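Local coordinates for ABC transporter substrate-binding protein (Rhizobium radiobacter, PDB 6TFX), which binds a mannityl-type opine in its ligand cleft and probably hands it to a membrane ABC transporter for import, at residues A[25-30]-A[201-206]; A[9-14]-A[337-342]; A[29-34]-A[179-184]. All coordinates share one frame; numbering follows the deposited sequence.

Contact 1. Residues A[25-30]-A[201-206]; sequences TTSDRT and YRFLNN. With N72 ((2~{R})-2-[[(3~{R},4~{R},5~{S})-3,4,5,6-tetrakis(oxidanyl)-2-oxidanylidene-hexyl]amino]pentanedioic acid), chain C.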
loop_
_atom_site.group_PDB
_atom_site.type_symbol
_atom_site.label_atom_id
_atom_site.label_comp_id
_atom_site.label_asym_id
_atom_site.label_seq_id
_atom_site.Cartn_x
_atom_site.Cartn_y
_atom_site.Cartn_z
ATOM N N THR A 25 3.787 -1.882 -5.550
ATOM C CA THR A 25 3.524 -3.244 -5.085
ATOM C C THR A 25 4.087 -3.395 -3.667
ATOM O O THR A 25 5.046 -2.694 -3.297
ATOM C CB THR A 25 4.161 -4.273 -6.019
ATOM O OG1 THR A 25 5.572 -4.164 -5.911
ATOM C CG2 THR A 25 3.714 -4.103 -7.495
ATOM N N THR A 26 3.536 -4.335 -2.885
ATOM C CA THR A 26 4.072 -4.528 -1.526
ATOM C C THR A 26 5.587 -4.816 -1.590
ATOM O O THR A 26 6.350 -4.272 -0.774
ATOM C CB THR A 26 3.359 -5.699 -0.845
ATOM O OG1 THR A 26 2.020 -5.290 -0.587
ATOM C CG2 THR A 26 4.007 -6.071 0.489
ATOM N N SER A 27 6.022 -5.660 -2.544
ATOM C CA SER A 27 7.442 -6.013 -2.605
ATOM C C SER A 27 8.334 -4.793 -2.871
ATOM O O SER A 27 9.349 -4.616 -2.198
ATOM C CB SER A 27 7.694 -7.091 -3.646
ATOM O OG SER A 27 9.057 -7.478 -3.559
ATOM N N ASP A 28 7.952 -3.949 -3.837
ATOM C CA ASP A 28 8.776 -2.755 -4.122
ATOM C C ASP A 28 8.726 -1.796 -2.924
ATOM O O ASP A 28 9.760 -1.255 -2.532
ATOM C CB ASP A 28 8.299 -2.052 -5.397
ATOM C CG ASP A 28 8.680 -2.710 -6.721
ATOM O OD1 ASP A 28 9.490 -3.690 -6.712
ATOM O OD2 ASP A 28 8.190 -2.243 -7.773
ATOM N N ARG A 29 7.528 -1.622 -2.289
ATOM C CA ARG A 29 7.432 -0.723 -1.128
ATOM C C ARG A 29 8.282 -1.252 0.049
ATOM O O ARG A 29 8.813 -0.457 0.841
ATOM C CB ARG A 29 5.981 -0.578 -0.654
ATOM C CG ARG A 29 5.093 0.160 -1.640
ATOM C CD ARG A 29 3.721 0.253 -1.021
ATOM N NE ARG A 29 2.694 0.850 -1.880
ATOM C CZ ARG A 29 2.378 2.142 -1.915
ATOM N NH1 ARG A 29 3.089 3.032 -1.223
ATOM N NH2 ARG A 29 1.368 2.560 -2.658
ATOM N N THR A 30 8.349 -2.595 0.197
ATOM C CA THR A 30 9.123 -3.206 1.292
ATOM C C THR A 30 10.618 -2.890 1.090
ATOM O O THR A 30 11.272 -2.401 2.001
ATOM C CB THR A 30 8.898 -4.714 1.356
ATOM O OG1 THR A 30 7.508 -4.969 1.566
ATOM C CG2 THR A 30 9.705 -5.372 2.499
ATOM N N TYR A 201 17.088 -11.022 -0.457
ATOM C CA TYR A 201 15.652 -10.831 -0.635
ATOM C C TYR A 201 15.256 -11.656 -1.844
ATOM O O TYR A 201 15.521 -11.269 -2.982
ATOM C CB TYR A 201 15.406 -9.338 -0.833
ATOM C CG TYR A 201 13.956 -8.918 -0.868
ATOM C CD1 TYR A 201 13.260 -8.856 -2.070
ATOM C CD2 TYR A 201 13.307 -8.492 0.288
ATOM C CE1 TYR A 201 11.947 -8.396 -2.123
ATOM C CE2 TYR A 201 11.997 -8.003 0.245
ATOM C CZ TYR A 201 11.312 -7.981 -0.959
ATOM O OH TYR A 201 10.025 -7.514 -1.025
ATOM N N ARG A 202 14.684 -12.829 -1.578
ATOM C CA ARG A 202 14.365 -13.835 -2.594
ATOM C C ARG A 202 12.949 -13.774 -3.143
ATOM O O ARG A 202 11.990 -13.789 -2.366
ATOM C CB ARG A 202 14.644 -15.238 -2.049
ATOM C CG ARG A 202 16.127 -15.510 -1.799
ATOM C CD ARG A 202 16.390 -16.962 -1.429
ATOM N NE ARG A 202 16.015 -17.894 -2.497
ATOM C CZ ARG A 202 15.807 -19.197 -2.317
ATOM N NH1 ARG A 202 15.946 -19.741 -1.113
ATOM N NH2 ARG A 202 15.456 -19.965 -3.339
ATOM N N PHE A 203 12.833 -13.795 -4.486
ATOM C CA PHE A 203 11.551 -13.795 -5.191
ATOM C C PHE A 203 11.052 -15.227 -5.294
ATOM O O PHE A 203 11.638 -16.050 -6.011
ATOM C CB PHE A 203 11.698 -13.146 -6.572
ATOM C CG PHE A 203 12.082 -11.691 -6.454
ATOM C CD1 PHE A 203 11.235 -10.782 -5.831
ATOM C CD2 PHE A 203 13.284 -11.226 -6.972
ATOM C CE1 PHE A 203 11.593 -9.439 -5.712
ATOM C CE2 PHE A 203 13.637 -9.883 -6.863
ATOM C CZ PHE A 203 12.797 -9.001 -6.219
ATOM N N LEU A 204 10.075 -15.570 -4.452
ATOM C CA LEU A 204 9.543 -16.934 -4.408
ATOM C C LEU A 204 8.037 -16.850 -4.437
ATOM O O LEU A 204 7.369 -17.109 -3.428
ATOM C CB LEU A 204 10.044 -17.692 -3.150
ATOM C CG LEU A 204 11.531 -18.059 -3.149
ATOM C CD1 LEU A 204 12.020 -18.349 -1.748
ATOM C CD2 LEU A 204 11.810 -19.281 -4.052
ATOM N N ASN A 205 7.490 -16.457 -5.609
ATOM C CA ASN A 205 6.044 -16.301 -5.767
ATOM C C ASN A 205 5.263 -17.601 -5.554
ATOM O O ASN A 205 4.158 -17.552 -5.041
ATOM C CB ASN A 205 5.690 -15.698 -7.133
ATOM C CG ASN A 205 4.339 -14.999 -7.104
ATOM O OD1 ASN A 205 4.095 -14.108 -6.283
ATOM N ND2 ASN A 205 3.435 -15.378 -8.017
ATOM N N ASN A 206 5.861 -18.763 -5.895
ATOM C CA ASN A 206 5.204 -20.057 -5.714
ATOM C C ASN A 206 5.201 -20.414 -4.225
ATOM O O ASN A 206 6.270 -20.576 -3.625
ATOM C CB ASN A 206 5.899 -21.125 -6.541
ATOM C CG ASN A 206 5.225 -22.469 -6.414
ATOM O OD1 ASN A 206 5.542 -23.263 -5.523
ATOM N ND2 ASN A 206 4.264 -22.738 -7.283
HETATM O OAB N72 C . -5.773 -11.917 -0.402
HETATM C CAF N72 C . -5.697 -10.514 -0.722
HETATM C CAG N72 C . -4.335 -9.986 -1.286
HETATM O OAC N72 C . -3.276 -10.866 -1.083
HETATM C CAH N72 C . -4.146 -8.500 -0.976
HETATM O OAM N72 C . -4.917 -7.848 -0.041
HETATM C CAI N72 C . -2.940 -7.661 -0.603
HETATM O OAD N72 C . -2.009 -8.426 0.132
HETATM C CAJ N72 C . -2.431 -6.844 -1.765
HETATM O OAE N72 C . -3.238 -6.555 -2.685
HETATM C CAK N72 C . -0.933 -6.431 -1.835
HETATM N N N72 C . -0.776 -5.007 -1.653
HETATM C CA N72 C . -0.285 -4.167 -2.678
HETATM C C N72 C . -0.200 -4.712 -4.077
HETATM O O N72 C . -1.020 -4.701 -5.080
HETATM C CB N72 C . -0.898 -2.771 -2.540
HETATM C CG N72 C . -0.971 -1.855 -3.762
HETATM C CD N72 C . -0.937 -0.366 -3.408
HETATM O OE1 N72 C . -0.325 0.063 -2.377
HETATM O OE2 N72 C . -1.517 0.439 -4.170
HETATM O OXT N72 C . 0.955 -5.174 -4.110
HETATM O O HOH W 1 7.876 -7.727 0.668
#
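Ser27 lies nearest Phe203 along the backbone, with 9.2 Å between Ser27 CA and Phe203 CA, where the helical segment 26-30 runs almost antiparallel to the strand segment 201-203. Their axes make an angle of 167° and approach to 11.6 Å, a spacing bridged by a long side chain from the strand and short ones from the helix. Tyr201 has its CG anti to the backbone N (chi1 -173°), which sends the ring toward the helix and brings its hydroxyl to Ser27. Tyr201 OH and Ser27 OG are 2.7 Å apart, hydrogen-bonding distance, though the direction is not settled. The serine oxygen lies in the ring plane at the edge of Tyr201, and also at the edge of Phe203. A small serine suits a place beside two aromatic edges. One turn on, Thr30 presents CB to the tyrosine hydroxyl, while a water joins Tyr201 OH (2.7 Å) to Thr30 OG1 (2.9 Å), giving a proton to the threonine. Thr30 OG1 in turn donates to Thr26 O, 2.7 Å away, from above the carbonyl plane.

Thr25 OG1 caps Asp28 N and so secures the first turn. Another side of the helix start faces the ligand: Thr26 N donates to the carboxylate oxygen OXT of N72 at 3.0 Å, where the helix N-terminus would favour negative charge. Arg29, extended from CG to NE, reaches carboxylate oxygen OE1 with two weak bonds. Helix 26-35 thus lies between the pocket and strand 198-203, whose edges are paired with strands 5-10 and 180-185.

Contact 2. Residues A[9-14]-A[337-342]; sequences GVASED and SQLPGL. With N72 ((2~{R})-2-[[(3~{R},4~{R},5~{S})-3,4,5,6-tetrakis(oxidanyl)-2-oxidanylidene-hexyl]amino]pentanedioic acid), chain C.
Two groups grip Ser337 OG: Leu339 N donates to it at 2.9 Å with a nearly straight angle of 168°, forming an ST turn, and His367 ND1 hydrogen-bonds to it as well. This holds the backbone leading into helix 340-353, from which Leu339 reaches Ala11. With CG anti to the backbone N (chi1 178°), the leucine fork is carried to a point between Ala11 and the ligand, and one methyl faces each. Leu339 CD1 lies 3.2 Å from Ala11 O and 4.0 Å from Ala11 CB, while Leu339 CD2 is 3.9 Å from N72 CAK. Ala11, the centre of an inverse gamma turn, offers only a methyl, small enough to sit beside Pro340 CD at 4.2 Å too. Asn205 touches both sides and donates from ND2 to Gln338 O, tying the two segments to a third loop. Gly341, with no side chain, leaves room for hydroxyl OAC of N72. Gly341 O, hydrogen-bonded to Ser344 OG and Arg284 NH2, also lies 3.0 Å from N72 OAB, a weak and unsettled bond. Leu342 adds an apolar wall, its CD2 3.8 Å from N72 CAG. Leu339, Gly341 and Leu342 thus form part of the opine pocket of this family 5 solute-binding protein, next to the loop after strand 5-10.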
loop_
_atom_site.group_PDB
_atom_site.type_symbol
_atom_site.label_atom_id
_atom_site.label_comp_id
_atom_site.label_asym_id
_atom_site.label_seq_id
_atom_site.Cartn_x
_atom_site.Cartn_y
_atom_site.Cartn_z
ATOM N N GLY A 9 12.043 -14.759 1.956
ATOM C CA GLY A 9 11.324 -15.198 0.768
ATOM C C GLY A 9 10.019 -14.445 0.673
ATOM O O GLY A 9 9.265 -14.414 1.647
ATOM N N VAL A 10 9.753 -13.829 -0.491
ATOM C CA VAL A 10 8.570 -12.988 -0.677
ATOM C C VAL A 10 7.720 -13.427 -1.842
ATOM O O VAL A 10 8.205 -14.113 -2.740
ATOM C CB VAL A 10 8.933 -11.482 -0.776
ATOM C CG1 VAL A 10 9.847 -11.052 0.388
ATOM C CG2 VAL A 10 9.582 -11.153 -2.122
ATOM N N ALA A 11 6.439 -13.006 -1.825
ATOM C CA ALA A 11 5.471 -13.328 -2.876
ATOM C C ALA A 11 5.572 -12.248 -3.945
ATOM O O ALA A 11 4.746 -11.334 -4.021
ATOM C CB ALA A 11 4.063 -13.385 -2.304
ATOM N N SER A 12 6.613 -12.337 -4.733
ATOM C CA SER A 12 6.885 -11.424 -5.843
ATOM C C SER A 12 7.747 -12.154 -6.840
ATOM O O SER A 12 8.499 -13.059 -6.464
ATOM C CB SER A 12 7.629 -10.184 -5.353
ATOM O OG SER A 12 7.927 -9.326 -6.441
ATOM N N GLU A 13 7.659 -11.750 -8.106
ATOM C CA GLU A 13 8.440 -12.344 -9.182
ATOM C C GLU A 13 9.689 -11.542 -9.503
ATOM O O GLU A 13 10.655 -12.133 -9.999
ATOM C CB GLU A 13 7.578 -12.574 -10.442
ATOM C CG GLU A 13 6.400 -13.514 -10.170
ATOM C CD GLU A 13 5.646 -14.053 -11.376
ATOM O OE1 GLU A 13 6.316 -14.409 -12.373
ATOM O OE2 GLU A 13 4.390 -14.114 -11.330
ATOM N N ASP A 14 9.705 -10.211 -9.201
ATOM C CA ASP A 14 10.869 -9.371 -9.518
ATOM C C ASP A 14 10.681 -7.963 -8.962
ATOM O O ASP A 14 9.619 -7.640 -8.427
ATOM C CB ASP A 14 11.028 -9.257 -11.067
ATOM C CG ASP A 14 12.399 -8.877 -11.640
ATOM O OD1 ASP A 14 13.384 -8.768 -10.851
ATOM O OD2 ASP A 14 12.492 -8.683 -12.875
ATOM N N SER A 337 -4.525 -10.439 -11.055
ATOM C CA SER A 337 -3.137 -10.610 -10.627
ATOM C C SER A 337 -2.802 -12.066 -10.234
ATOM O O SER A 337 -3.628 -12.758 -9.624
ATOM C CB SER A 337 -2.852 -9.724 -9.421
ATOM O OG SER A 337 -1.577 -10.031 -8.886
ATOM N N GLN A 338 -1.548 -12.474 -10.526
ATOM C CA GLN A 338 -0.986 -13.764 -10.136
ATOM C C GLN A 338 -0.310 -13.704 -8.748
ATOM O O GLN A 338 0.279 -14.706 -8.317
ATOM C CB GLN A 338 -0.046 -14.336 -11.202
ATOM C CG GLN A 338 -0.828 -14.904 -12.378
ATOM C CD GLN A 338 0.082 -15.464 -13.428
ATOM O OE1 GLN A 338 0.965 -14.776 -13.932
ATOM N NE2 GLN A 338 -0.110 -16.731 -13.775
ATOM N N LEU A 339 -0.422 -12.559 -8.026
ATOM C CA LEU A 339 0.025 -12.519 -6.617
ATOM C C LEU A 339 -0.850 -13.594 -5.949
ATOM O O LEU A 339 -2.068 -13.566 -6.131
ATOM C CB LEU A 339 -0.261 -11.136 -6.002
ATOM C CG LEU A 339 0.114 -10.971 -4.526
ATOM C CD1 LEU A 339 1.620 -11.029 -4.328
ATOM C CD2 LEU A 339 -0.431 -9.647 -3.992
ATOM N N PRO A 340 -0.283 -14.612 -5.262
ATOM C CA PRO A 340 -1.129 -15.753 -4.847
ATOM C C PRO A 340 -2.353 -15.436 -4.003
ATOM O O PRO A 340 -3.394 -16.094 -4.190
ATOM C CB PRO A 340 -0.162 -16.686 -4.117
ATOM C CG PRO A 340 1.181 -16.362 -4.717
ATOM C CD PRO A 340 1.151 -14.877 -5.000
ATOM N N GLY A 341 -2.249 -14.439 -3.122
ATOM C CA GLY A 341 -3.377 -14.040 -2.283
ATOM C C GLY A 341 -4.516 -13.424 -3.084
ATOM O O GLY A 341 -5.689 -13.724 -2.827
ATOM N N LEU A 342 -4.176 -12.595 -4.098
ATOM C CA LEU A 342 -5.190 -11.989 -4.972
ATOM C C LEU A 342 -5.745 -13.036 -5.940
ATOM O O LEU A 342 -6.936 -13.016 -6.286
ATOM C CB LEU A 342 -4.611 -10.822 -5.797
ATOM C CG LEU A 342 -4.466 -9.520 -5.041
ATOM C CD1 LEU A 342 -3.690 -8.504 -5.869
ATOM C CD2 LEU A 342 -5.836 -8.951 -4.607
HETATM O OAB N72 C . -5.773 -11.917 -0.402
HETATM C CAF N72 C . -5.697 -10.514 -0.722
HETATM C CAG N72 C . -4.335 -9.986 -1.286
HETATM O OAC N72 C . -3.276 -10.866 -1.083
HETATM C CAH N72 C . -4.146 -8.500 -0.976
HETATM O OAM N72 C . -4.917 -7.848 -0.041
HETATM C CAI N72 C . -2.940 -7.661 -0.603
HETATM O OAD N72 C . -2.009 -8.426 0.132
HETATM C CAJ N72 C . -2.431 -6.844 -1.765
HETATM O OAE N72 C . -3.238 -6.555 -2.685
HETATM C CAK N72 C . -0.933 -6.431 -1.835
HETATM N N N72 C . -0.776 -5.007 -1.653
HETATM C CA N72 C . -0.285 -4.167 -2.678
HETATM C C N72 C . -0.200 -4.712 -4.077
HETATM O O N72 C . -1.020 -4.701 -5.080
HETATM C CB N72 C . -0.898 -2.771 -2.540
HETATM C CG N72 C . -0.971 -1.855 -3.762
HETATM C CD N72 C . -0.937 -0.366 -3.408
HETATM O OE1 N72 C . -0.325 0.063 -2.377
HETATM O OE2 N72 C . -1.517 0.439 -4.170
HETATM O OXT N72 C . 0.955 -5.174 -4.110
#

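Contact 3. Residues A[29-34]-A[179-184]; sequences RTLVSY and QSVTLT. With N72 ((2~{R})-2-[[(3~{R},4~{R},5~{S})-3,4,5,6-tetrakis(oxidanyl)-2-oxidanylidene-hexyl]amino]pentanedioic acid), chain C.
Leu31 meets the strand with both of its methyls: CD1 packs on Val181 CG2 at 4.0 Å, and CD2 on Leu183 CD1 at 3.9 Å. One turn later, Tyr34 CB looks across at Leu183 CD2, a looser 4.4 Å. The interface is apolar, with no hydrogen bond between the segments, and branched aliphatic residues suit it: each leucine spreads two methyls, and Val181, with a branch at CB, fits the extended backbone. Leu31 has its CG anti to the carbonyl carbon (chi1 -73°), which places the fork over the gap between Val181 and Leu183.

Val181 and Leu183 are two residues apart, with Thr182 between them, and share a face of strand 180-185, turned to the helix. Ser180, Thr182 and Thr184 occupy the other face, where Ser180 bonds to Gln176 and Thr184 to Gln171, with a weak bond from Thr182 to Gln176. It is a helix laid along a β-sheet: the segments run nearly parallel, 16° between axes 11.2 Å apart. A classic β bulge at Gln179 and Ser180, opposite Gln176, marks the start of the strand.

Further out, the helix itself is braced. Ser33 OG donates to Thr30 O at 2.7 Å, in the carbonyl plane and on a lone pair, and that same oxygen sits 3.4 Å above the Tyr34 ring plane, offset toward its rim. The phenol hydroxyl is hydrogen-bonded to Pro484 O. Tyr201 of the neighbouring strand 198-203 also touches the Leu31 side chain. Arg29, from another side of the helix, is steadied by Ser143 at NH1 and by Thr24 O at NE.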
loop_
_atom_site.group_PDB
_atom_site.type_symbol
_atom_site.label_atom_id
_atom_site.label_comp_id
_atom_site.label_asym_id
_atom_site.label_seq_id
_atom_site.Cartn_x
_atom_site.Cartn_y
_atom_site.Cartn_z
ATOM N N ARG A 29 7.528 -1.622 -2.289
ATOM C CA ARG A 29 7.432 -0.723 -1.128
ATOM C C ARG A 29 8.282 -1.252 0.049
ATOM O O ARG A 29 8.813 -0.457 0.841
ATOM C CB ARG A 29 5.981 -0.578 -0.654
ATOM C CG ARG A 29 5.093 0.160 -1.640
ATOM C CD ARG A 29 3.721 0.253 -1.021
ATOM N NE ARG A 29 2.694 0.850 -1.880
ATOM C CZ ARG A 29 2.378 2.142 -1.915
ATOM N NH1 ARG A 29 3.089 3.032 -1.223
ATOM N NH2 ARG A 29 1.368 2.560 -2.658
ATOM N N THR A 30 8.349 -2.595 0.197
ATOM C CA THR A 30 9.123 -3.206 1.292
ATOM C C THR A 30 10.618 -2.890 1.090
ATOM O O THR A 30 11.272 -2.401 2.001
ATOM C CB THR A 30 8.898 -4.714 1.356
ATOM O OG1 THR A 30 7.508 -4.969 1.566
ATOM C CG2 THR A 30 9.705 -5.372 2.499
ATOM N N LEU A 31 11.140 -3.133 -0.122
ATOM C CA LEU A 31 12.539 -2.838 -0.417
ATOM C C LEU A 31 12.827 -1.355 -0.193
ATOM O O LEU A 31 13.810 -1.021 0.457
ATOM C CB LEU A 31 12.845 -3.242 -1.863
ATOM C CG LEU A 31 12.936 -4.760 -2.055
ATOM C CD1 LEU A 31 12.938 -5.134 -3.560
ATOM C CD2 LEU A 31 14.199 -5.324 -1.410
ATOM N N VAL A 32 11.940 -0.459 -0.686
ATOM C CA VAL A 32 12.101 0.985 -0.497
ATOM C C VAL A 32 12.216 1.341 0.999
ATOM O O VAL A 32 13.040 2.182 1.370
ATOM C CB VAL A 32 10.927 1.691 -1.222
ATOM C CG1 VAL A 32 10.643 3.080 -0.681
ATOM C CG2 VAL A 32 11.207 1.725 -2.727
ATOM N N SER A 33 11.413 0.666 1.859
ATOM C CA SER A 33 11.445 0.943 3.300
ATOM C C SER A 33 12.766 0.542 3.964
ATOM O O SER A 33 13.024 0.947 5.104
ATOM C CB SER A 33 10.279 0.271 4.019
ATOM O OG SER A 33 10.522 -1.113 4.216
ATOM N N TYR A 34 13.585 -0.273 3.276
ATOM C CA TYR A 34 14.888 -0.682 3.854
ATOM C C TYR A 34 16.015 0.238 3.351
ATOM O O TYR A 34 17.058 0.344 3.996
ATOM C CB TYR A 34 15.239 -2.113 3.418
ATOM C CG TYR A 34 14.275 -3.205 3.870
ATOM C CD1 TYR A 34 13.205 -2.919 4.716
ATOM C CD2 TYR A 34 14.358 -4.491 3.348
ATOM C CE1 TYR A 34 12.286 -3.901 5.086
ATOM C CE2 TYR A 34 13.460 -5.487 3.724
ATOM C CZ TYR A 34 12.430 -5.194 4.602
ATOM O OH TYR A 34 11.528 -6.196 4.916
ATOM N N GLN A 179 15.218 -13.431 -9.459
ATOM C CA GLN A 179 15.729 -14.382 -8.459
ATOM C C GLN A 179 15.849 -13.743 -7.078
ATOM O O GLN A 179 15.332 -14.295 -6.097
ATOM C CB GLN A 179 17.095 -14.966 -8.877
ATOM C CG GLN A 179 17.056 -15.745 -10.191
ATOM C CD GLN A 179 18.325 -16.533 -10.424
ATOM O OE1 GLN A 179 18.555 -17.570 -9.794
ATOM N NE2 GLN A 179 19.173 -16.080 -11.343
ATOM N N SER A 180 16.554 -12.599 -6.995
ATOM C CA SER A 180 16.778 -11.928 -5.716
ATOM C C SER A 180 17.347 -10.529 -5.807
ATOM O O SER A 180 17.868 -10.126 -6.843
ATOM C CB SER A 180 17.720 -12.761 -4.842
ATOM O OG SER A 180 19.027 -12.901 -5.389
ATOM N N VAL A 181 17.278 -9.807 -4.683
ATOM C CA VAL A 181 17.944 -8.535 -4.485
ATOM C C VAL A 181 18.916 -8.773 -3.340
ATOM O O VAL A 181 18.526 -9.339 -2.308
ATOM C CB VAL A 181 16.990 -7.367 -4.147
ATOM C CG1 VAL A 181 17.764 -6.068 -3.983
ATOM C CG2 VAL A 181 15.919 -7.218 -5.210
ATOM N N THR A 182 20.178 -8.347 -3.518
ATOM C CA THR A 182 21.166 -8.445 -2.465
ATOM C C THR A 182 21.330 -7.070 -1.899
ATOM O O THR A 182 21.732 -6.137 -2.618
ATOM C CB THR A 182 22.530 -8.982 -2.977
ATOM O OG1 THR A 182 22.316 -10.247 -3.601
ATOM C CG2 THR A 182 23.566 -9.146 -1.833
ATOM N N LEU A 183 20.998 -6.919 -0.612
ATOM C CA LEU A 183 21.205 -5.652 0.082
ATOM C C LEU A 183 22.331 -5.816 1.093
ATOM O O LEU A 183 22.509 -6.902 1.661
ATOM C CB LEU A 183 19.935 -5.180 0.801
ATOM C CG LEU A 183 18.697 -4.949 -0.098
ATOM C CD1 LEU A 183 17.829 -6.195 -0.142
ATOM C CD2 LEU A 183 17.898 -3.762 0.393
ATOM N N THR A 184 23.121 -4.753 1.295
ATOM C CA THR A 184 24.192 -4.805 2.273
ATOM C C THR A 184 24.001 -3.655 3.256
ATOM O O THR A 184 23.379 -2.647 2.924
ATOM C CB THR A 184 25.568 -4.754 1.598
ATOM O OG1 THR A 184 25.658 -3.549 0.846
ATOM C CG2 THR A 184 25.824 -5.948 0.702
HETATM O OAB N72 C . -5.773 -11.917 -0.402
HETATM C CAF N72 C . -5.697 -10.514 -0.722
HETATM C CAG N72 C . -4.335 -9.986 -1.286
HETATM O OAC N72 C . -3.276 -10.866 -1.083
HETATM C CAH N72 C . -4.146 -8.500 -0.976
HETATM O OAM N72 C . -4.917 -7.848 -0.041
HETATM C CAI N72 C . -2.940 -7.661 -0.603
HETATM O OAD N72 C . -2.009 -8.426 0.132
HETATM C CAJ N72 C . -2.431 -6.844 -1.765
HETATM O OAE N72 C . -3.238 -6.555 -2.685
HETATM C CAK N72 C . -0.933 -6.431 -1.835
HETATM N N N72 C . -0.776 -5.007 -1.653
HETATM C CA N72 C . -0.285 -4.167 -2.678
HETATM C C N72 C . -0.200 -4.712 -4.077
HETATM O O N72 C . -1.020 -4.701 -5.080
HETATM C CB N72 C . -0.898 -2.771 -2.540
HETATM C CG N72 C . -0.971 -1.855 -3.762
HETATM C CD N72 C . -0.937 -0.366 -3.408
HETATM O OE1 N72 C . -0.325 0.063 -2.377
HETATM O OE2 N72 C . -1.517 0.439 -4.170
HETATM O OXT N72 C . 0.955 -5.174 -4.110
#

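Strand 5-10, with the loop of contact 2, comes first in the chain and leads into helix 26-35, which makes contacts 1 and 3 in turn against strands 198-203 and 180-185. All three contacts reach one mixed sheet, in which strand 198-203 has 180-185 as one neighbour and 5-10 as another. The centres of contacts 1 and 2 are about 7 Å apart, and those of contacts 1 and 3 about 8 Å; contacts 2 and 3, about 15 Å apart, do not touch. Pocket residues sit at the start of helix 26-35 (Thr25, Thr26, Arg29) and of helix 340-353, so the sheet backs the first of these while the second meets the loop after strand 5-10.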